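Local coordinates for dihydropyrimidinase (Brevibacillus agri, PDB 3SFW) that catalyses the reversible, zinc-dependent hydrolytic ring opening of dihydropyrimidines to N-carbamoyl-beta-amino acids, as a member of the amidohydrolase family, at the interface of chains A and B and the interface of chains A and C. Residues are numbered along the deposited sequence; one frame, centred on the assembly and turned at random. Chains: chain A/B/C, Dihydropyrimidinase.

Contact 1: the interface of chains A and B. Residues chain A 163, 219, 223, 227; chain B 186, 219, 223.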
ATOM      1  N   ASP A 163       8.651   0.641  24.900  1.00 13.52           N
ATOM      2  CA  ASP A 163       9.095   1.499  23.817  1.00 12.44           C
ATOM      3  C   ASP A 163      10.301   2.334  24.181  1.00 11.74           C
ATOM      4  O   ASP A 163      11.146   2.599  23.329  1.00 12.88           O
ATOM      5  CB  ASP A 163       7.962   2.396  23.311  1.00 11.56           C
ATOM      6  CG  ASP A 163       6.888   1.608  22.555  1.00 12.96           C
ATOM      7  OD1 ASP A 163       7.122   0.402  22.228  1.00 14.49           O
ATOM      8  OD2 ASP A 163       5.837   2.217  22.263  1.00 14.53           O
ATOM      9  N   GLU A 219       1.160  -5.425  14.486  1.00 11.31           N
ATOM     10  CA  GLU A 219       1.298  -4.131  15.171  1.00 10.91           C
ATOM     11  C   GLU A 219       2.702  -3.932  15.772  1.00 10.79           C
ATOM     12  O   GLU A 219       3.365  -2.920  15.531  1.00 12.89           O
ATOM     13  CB  GLU A 219       0.255  -3.978  16.283  1.00 10.92           C
ATOM     14  CG  GLU A 219       0.291  -2.571  16.963  1.00 10.26           C
ATOM     15  CD  GLU A 219       1.437  -2.421  17.945  1.00 11.75           C
ATOM     16  OE1 GLU A 219       1.705  -3.366  18.738  1.00 13.72           O
ATOM     17  OE2 GLU A 219       2.133  -1.365  17.847  1.00 12.99           O
ATOM     18  N   ARG A 223       5.580  -1.228  14.836  1.00 10.97           N
ATOM     19  CA  ARG A 223       6.104  -0.339  15.884  1.00 11.11           C
ATOM     20  C   ARG A 223       7.623  -0.435  15.922  1.00 10.92           C
ATOM     21  O   ARG A 223       8.318   0.598  15.963  1.00 11.01           O
ATOM     22  CB  ARG A 223       5.503  -0.700  17.241  1.00 12.44           C
ATOM     23  CG  ARG A 223       6.092   0.122  18.416  1.00 11.02           C
ATOM     24  CD  ARG A 223       5.042   0.212  19.546  1.00 10.08           C
ATOM     25  NE  ARG A 223       4.297  -1.049  19.704  1.00 10.01           N
ATOM     26  CZ  ARG A 223       4.591  -2.019  20.561  1.00 10.28           C
ATOM     27  NH1 ARG A 223       3.906  -3.159  20.526  1.00 11.16           N
ATOM     28  NH2 ARG A 223       5.517  -1.810  21.516  1.00 10.72           N
ATOM     29  N   LEU A 227      10.244   2.792  15.029  1.00 11.97           N
ATOM     30  CA  LEU A 227      11.251   3.260  15.981  1.00 10.68           C
ATOM     31  C   LEU A 227      12.635   3.084  15.367  1.00 11.24           C
ATOM     32  O   LEU A 227      13.508   3.932  15.542  1.00 11.53           O
ATOM     33  CB  LEU A 227      11.149   2.425  17.282  1.00 10.77           C
ATOM     34  CG  LEU A 227      10.300   3.063  18.401  1.00 13.95           C
ATOM     35  CD1 LEU A 227       8.906   3.476  17.897  1.00 14.72           C
ATOM     36  CD2 LEU A 227      10.199   2.082  19.550  1.00 14.63           C
TER
ATOM     37  N   ASN B 186       3.930   8.844  19.552  1.00 10.78           N
ATOM     38  CA  ASN B 186       4.615   7.944  20.501  1.00 10.63           C
ATOM     39  C   ASN B 186       5.314   8.705  21.621  1.00 11.99           C
ATOM     40  O   ASN B 186       6.361   9.332  21.402  1.00 12.50           O
ATOM     41  CB  ASN B 186       5.627   7.025  19.777  1.00 10.03           C
ATOM     42  CG  ASN B 186       6.182   5.972  20.680  1.00 12.35           C
ATOM     43  OD1 ASN B 186       6.814   6.275  21.706  1.00 13.25           O
ATOM     44  ND2 ASN B 186       5.894   4.713  20.364  1.00 11.42           N
ATOM     45  N   GLU B 219       3.248   6.160  13.749  1.00 11.38           N
ATOM     46  CA  GLU B 219       3.401   4.915  14.530  1.00 12.11           C
ATOM     47  C   GLU B 219       2.237   4.807  15.515  1.00 12.19           C
ATOM     48  O   GLU B 219       1.561   3.783  15.615  1.00 12.59           O
ATOM     49  CB  GLU B 219       4.698   4.921  15.340  1.00 11.36           C
ATOM     50  CG  GLU B 219       4.958   3.561  16.063  1.00  9.94           C
ATOM     51  CD  GLU B 219       4.219   3.402  17.398  1.00 12.82           C
ATOM     52  OE1 GLU B 219       4.137   4.394  18.136  1.00 10.28           O
ATOM     53  OE2 GLU B 219       3.527   2.364  17.592  1.00 11.64           O
ATOM     54  N   ARG B 223      -0.793   2.091  15.751  1.00 11.74           N
ATOM     55  CA  ARG B 223      -0.920   1.228  16.949  1.00  9.86           C
ATOM     56  C   ARG B 223      -2.344   1.308  17.522  1.00 11.10           C
ATOM     57  O   ARG B 223      -2.979   0.271  17.795  1.00 11.31           O
ATOM     58  CB  ARG B 223       0.080   1.708  18.015  1.00 11.73           C
ATOM     59  CG  ARG B 223      -0.067   1.012  19.402  1.00 12.02           C
ATOM     60  CD  ARG B 223       1.326   0.973  20.155  1.00 12.83           C
ATOM     61  NE  ARG B 223       2.020   2.247  19.981  1.00 12.22           N
ATOM     62  CZ  ARG B 223       1.997   3.266  20.847  1.00 13.37           C
ATOM     63  NH1 ARG B 223       2.581   4.419  20.512  1.00 12.25           N
ATOM     64  NH2 ARG B 223       1.455   3.125  22.055  1.00 11.13           N
TER
HETATM   65  O   HOH W   1       2.418   0.455  15.666  1.00 13.91           O

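Contact 2: the interface of chains A and C. Residues chain A 31-33; chain C 29-30, 387.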
ATOM      1  N   ILE A  31      40.419 -25.030  -4.169  1.00 13.49           N
ATOM      2  CA  ILE A  31      39.309 -25.664  -4.801  1.00 12.61           C
ATOM      3  C   ILE A  31      39.714 -25.788  -6.257  1.00 15.67           C
ATOM      4  O   ILE A  31      40.331 -24.874  -6.796  1.00 14.86           O
ATOM      5  CB  ILE A  31      38.052 -24.796  -4.676  1.00 12.93           C
ATOM      6  CG1 ILE A  31      37.761 -24.513  -3.168  1.00 12.92           C
ATOM      7  CG2 ILE A  31      36.874 -25.490  -5.431  1.00 15.15           C
ATOM      8  CD1 ILE A  31      36.518 -23.473  -3.003  1.00 14.98           C
ATOM      9  N   GLY A  32      39.380 -26.906  -6.879  1.00 16.56           N
ATOM     10  CA  GLY A  32      39.932 -27.154  -8.205  1.00 18.27           C
ATOM     11  C   GLY A  32      39.503 -28.472  -8.760  1.00 22.98           C
ATOM     12  O   GLY A  32      39.188 -29.400  -8.025  1.00 20.20           O
ATOM     13  N   SER A  33      39.568 -28.567 -10.084  1.00 23.20           N
ATOM     14  CA  SER A  33      39.164 -29.768 -10.793  1.00 28.99           C
ATOM     15  C   SER A  33      40.298 -30.822 -10.834  1.00 30.65           C
ATOM     16  O   SER A  33      40.045 -32.012 -11.004  1.00 31.21           O
ATOM     17  CB  SER A  33      38.748 -29.376 -12.217  1.00 30.08           C
ATOM     18  OG  SER A  33      39.488 -28.247 -12.639  1.00 28.04           O
TER
ATOM     19  N   VAL C  29      40.402 -23.050 -13.374  1.00 14.02           N
ATOM     20  CA  VAL C  29      40.580 -24.459 -12.961  1.00 15.68           C
ATOM     21  C   VAL C  29      40.976 -24.641 -11.501  1.00 14.79           C
ATOM     22  O   VAL C  29      40.782 -25.739 -10.945  1.00 16.69           O
ATOM     23  CB  VAL C  29      41.580 -25.239 -13.894  1.00 16.42           C
ATOM     24  CG1 VAL C  29      41.013 -25.313 -15.314  1.00 15.30           C
ATOM     25  CG2 VAL C  29      42.955 -24.614 -13.831  1.00 17.63           C
ATOM     26  N   ALA C  30      41.480 -23.595 -10.858  1.00 15.67           N
ATOM     27  CA  ALA C  30      41.790 -23.681  -9.423  1.00 17.35           C
ATOM     28  C   ALA C  30      41.813 -22.337  -8.777  1.00 17.92           C
ATOM     29  O   ALA C  30      42.128 -21.318  -9.410  1.00 15.34           O
ATOM     30  CB  ALA C  30      43.187 -24.404  -9.202  1.00 18.93           C
ATOM     31  N   VAL C 387      35.644 -22.285 -10.092  1.00 12.59           N
ATOM     32  CA  VAL C 387      36.066 -23.396 -10.912  1.00 13.79           C
ATOM     33  C   VAL C 387      34.988 -23.811 -11.895  1.00 14.72           C
ATOM     34  O   VAL C 387      33.811 -24.003 -11.524  1.00 16.21           O
ATOM     35  CB  VAL C 387      36.500 -24.603 -10.036  1.00 14.04           C
ATOM     36  CG1 VAL C 387      36.867 -25.797 -10.910  1.00 15.57           C
ATOM     37  CG2 VAL C 387      37.715 -24.184  -9.235  1.00 12.92           C
TER

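Contact 3: the interface of chains A and C. Residues chain A 12-15; chain C 12-15.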
ATOM      1  N   THR A  12      26.883 -22.818  -3.316  1.00 11.38           N
ATOM      2  CA  THR A  12      26.937 -21.764  -2.306  1.00 12.02           C
ATOM      3  C   THR A  12      25.805 -20.783  -2.620  1.00 13.23           C
ATOM      4  O   THR A  12      24.874 -21.114  -3.373  1.00 15.15           O
ATOM      5  CB  THR A  12      28.269 -21.017  -2.321  1.00 13.89           C
ATOM      6  OG1 THR A  12      28.376 -20.298  -3.557  1.00 14.42           O
ATOM      7  CG2 THR A  12      29.505 -21.990  -2.151  1.00 13.85           C
ATOM      8  N   ALA A  13      25.836 -19.605  -2.002  1.00 12.84           N
ATOM      9  CA  ALA A  13      24.728 -18.672  -2.225  1.00 13.93           C
ATOM     10  C   ALA A  13      24.748 -18.134  -3.640  1.00 16.62           C
ATOM     11  O   ALA A  13      23.718 -17.634  -4.112  1.00 16.25           O
ATOM     12  CB  ALA A  13      24.728 -17.533  -1.198  1.00 13.52           C
ATOM     13  N   SER A  14      25.932 -18.120  -4.267  1.00 16.58           N
ATOM     14  CA  SER A  14      26.037 -17.689  -5.665  1.00 24.24           C
ATOM     15  C   SER A  14      26.298 -18.853  -6.639  1.00 21.26           C
ATOM     16  O   SER A  14      25.607 -19.015  -7.665  1.00 24.96           O
ATOM     17  CB  SER A  14      27.083 -16.585  -5.812  1.00 24.98           C
ATOM     18  OG  SER A  14      28.303 -16.884  -5.083  1.00 30.98           O
ATOM     19  N   ASP A  15      27.224 -19.725  -6.262  1.00 14.92           N
ATOM     20  CA  ASP A  15      27.873 -20.594  -7.241  1.00 14.07           C
ATOM     21  C   ASP A  15      27.291 -22.000  -7.163  1.00 15.03           C
ATOM     22  O   ASP A  15      26.787 -22.418  -6.096  1.00 15.99           O
ATOM     23  CB  ASP A  15      29.383 -20.634  -6.942  1.00 13.04           C
ATOM     24  CG  ASP A  15      30.066 -19.308  -7.232  1.00 19.29           C
ATOM     25  OD1 ASP A  15      30.002 -18.878  -8.390  1.00 24.20           O
ATOM     26  OD2 ASP A  15      30.603 -18.696  -6.301  1.00 20.17           O
TER
ATOM     27  N   THR C  12      32.994 -11.780  -5.197  1.00 11.38           N
ATOM     28  CA  THR C  12      31.908 -12.238  -6.060  1.00 12.02           C
ATOM     29  C   THR C  12      30.596 -11.807  -5.399  1.00 13.23           C
ATOM     30  O   THR C  12      30.593 -10.936  -4.513  1.00 15.15           O
ATOM     31  CB  THR C  12      31.909 -13.755  -6.234  1.00 13.89           C
ATOM     32  OG1 THR C  12      31.606 -14.361  -4.970  1.00 14.42           O
ATOM     33  CG2 THR C  12      33.294 -14.296  -6.777  1.00 13.85           C
ATOM     34  N   ALA C  13      29.476 -12.356  -5.861  1.00 12.84           N
ATOM     35  CA  ALA C  13      28.198 -11.911  -5.299  1.00 13.93           C
ATOM     36  C   ALA C  13      28.046 -12.372  -3.865  1.00 16.62           C
ATOM     37  O   ALA C  13      27.227 -11.803  -3.130  1.00 16.25           O
ATOM     38  CB  ALA C  13      27.011 -12.363  -6.157  1.00 13.52           C
ATOM     39  N   SER C  14      28.731 -13.465  -3.504  1.00 16.58           N
ATOM     40  CA  SER C  14      28.706 -13.943  -2.117  1.00 24.24           C
ATOM     41  C   SER C  14      30.028 -13.694  -1.369  1.00 21.26           C
ATOM     42  O   SER C  14      30.053 -13.146  -0.248  1.00 24.96           O
ATOM     43  CB  SER C  14      28.294 -15.413  -2.061  1.00 24.98           C
ATOM     44  OG  SER C  14      28.977 -16.214  -3.060  1.00 30.98           O
ATOM     45  N   ASP C  15      31.135 -13.997  -2.035  1.00 14.92           N
ATOM     46  CA  ASP C  15      32.392 -14.228  -1.327  1.00 14.07           C
ATOM     47  C   ASP C  15      33.298 -13.009  -1.451  1.00 15.03           C
ATOM     48  O   ASP C  15      33.190 -12.238  -2.430  1.00 15.99           O
ATOM     49  CB  ASP C  15      33.084 -15.461  -1.939  1.00 13.04           C
ATOM     50  CG  ASP C  15      32.339 -16.751  -1.640  1.00 19.29           C
ATOM     51  OD1 ASP C  15      32.185 -17.055  -0.451  1.00 24.20           O
ATOM     52  OD2 ASP C  15      31.877 -17.406  -2.582  1.00 20.17           O
TER
HETATM   53  O   HOH W   2      30.934 -19.644  -3.895  1.00 18.25           O
HETATM   54  O   HOH W   3      32.339 -16.917  -5.101  1.00 18.25           O

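Contact 1: the interface of chains A and B
A:Arg223 lies across B:Glu219 where helix 214-230 of chain A packs on helix 214-231 of chain B. Its CB starts 3.7 Å from OE2 of the B:Glu219 carboxylate, and CG rides over the same oxygen. CD comes nearer still, 3.3 Å from B:Glu219 OE2, and also touches CD of B:Arg223 at 3.8 Å, so the two arginine stems meet close to the two-fold axis. At chi3 (38°) the chain bends and turns the guanidinium back onto its own helix. There NE and NH1 grip A:Glu219 side-on, one nitrogen to each carboxylate oxygen, both through syn lone pairs and with nearly straight bonds. NH2 goes the other way, to A:Asp163 OD1 at 2.8 Å, in the guanidinium plane. The other oxygen of that aspartate, OD2, takes the bond across the interface: ND2 of B:Asn186 donates to it at 3.1 Å, from well above the carboxylate plane (51°). The same amide nitrogen bonds B:Glu219 OE1, which also accepts from B:Arg223 NH1. Water 1 joins OE2 of A:Glu219 to OE2 of B:Glu219, 2.9 Å from each. The site thus fits two intrachain ion pairs together and probably contributes to holding chains A and B in the deposited four-chain assembly.

Contact 2: the interface of chains A and C
The backbones of A:Gly32 and C:Ala30 pair as an antiparallel beta bridge, at the end of strand 27-32 in chain A and within the same strand of chain C. The hydrogen bond beside it runs from the amide N of A:Ser33 to the carbonyl O of C:Val29, 3.2 Å long and nearly in line with the C=O (164° at the oxygen). The hydroxyl OG of A:Ser33 bends towards that same oxygen, its chi1 of 31° bringing it to 3.3 Å, but this second bond is weak. OG also lies 3.9 Å from CB of C:Val29. C:Val387, on a loop, reaches up to the chain A backbone with both methyls. Its CG2 sits 3.8 Å from CA of A:Gly32 and 3.6 Å from the carbonyl O of A:Ile31. CG2 of A:Ile31 crosses the same methyl obliquely at 4.1 Å. With CG1 anti to the backbone N (chi1 177°), the other branch is directed at A:Ser33, 4.0 Å from its amide N. The valine therefore lies along A:Ile31, A:Gly32 and A:Ser33, where the strand passes into the loop. Bridge and apolar cover join strand 27-32 of each chain, with C:Val387 added from a C-terminal loop, and probably contribute to the A–C pairing of the deposited assembly.

Contact 3: the interface of chains A and C
A:Ser14 and C:Ser14 face one another across the two-fold axis, and this is the tight part of the contact. Each serine gives up about 40 Å² of surface to the partner chain, more than any neighbour in the patch. CB of A:Ser14 is 4.1 Å from CB of C:Ser14. The two OG atoms are modelled much too close for any real bond, so their exact placement is doubtful. As modelled, a chi1 of 45° points each hydroxyl at the axis, and that torsion shares the doubt. A:Ala13 adds its CB against CB of C:Ser14 at 4.2 Å. The aspartate side is looser and filled by water. Carboxylates of A:Asp15 and C:Asp15 lie nearly coplanar, their planes 10° apart, with the OD2 atoms 4.1 Å from each other. Two like charges so near would probably repel, and waters 2 and 3 bridge them, each bonding both OD2 atoms. The hydroxyl OG1 of A:Thr12 accepts from the amide N of A:Asp15, and C:Thr12 does the same for C:Asp15, bracing the loop that presents these groups. The same OG1 also meets a bridging water: A:Thr12 OG1 lies 2.7 Å from water 2, which in turn is 2.6 Å from A:Asp15 OD2.

Chain A uses separate surfaces for its two partners. Contact 1, with chain B, draws on helices 163-176 and 214-230, and its centre lies about 37 Å from contact 3 and 52 Å from contact 2, measured between C-alpha centres. Contacts 2 and 3 are about 16 Å apart and belong to one A–C interface; they share no residue, but both draw mostly on N-terminal segments, with C:Val387 joining from a C-terminal loop in contact 2. In these patches the A–B side is mostly helical and the A–C side strands and loops; two distinct two-fold interfaces would be consistent with a tetramer built as a dimer of dimers.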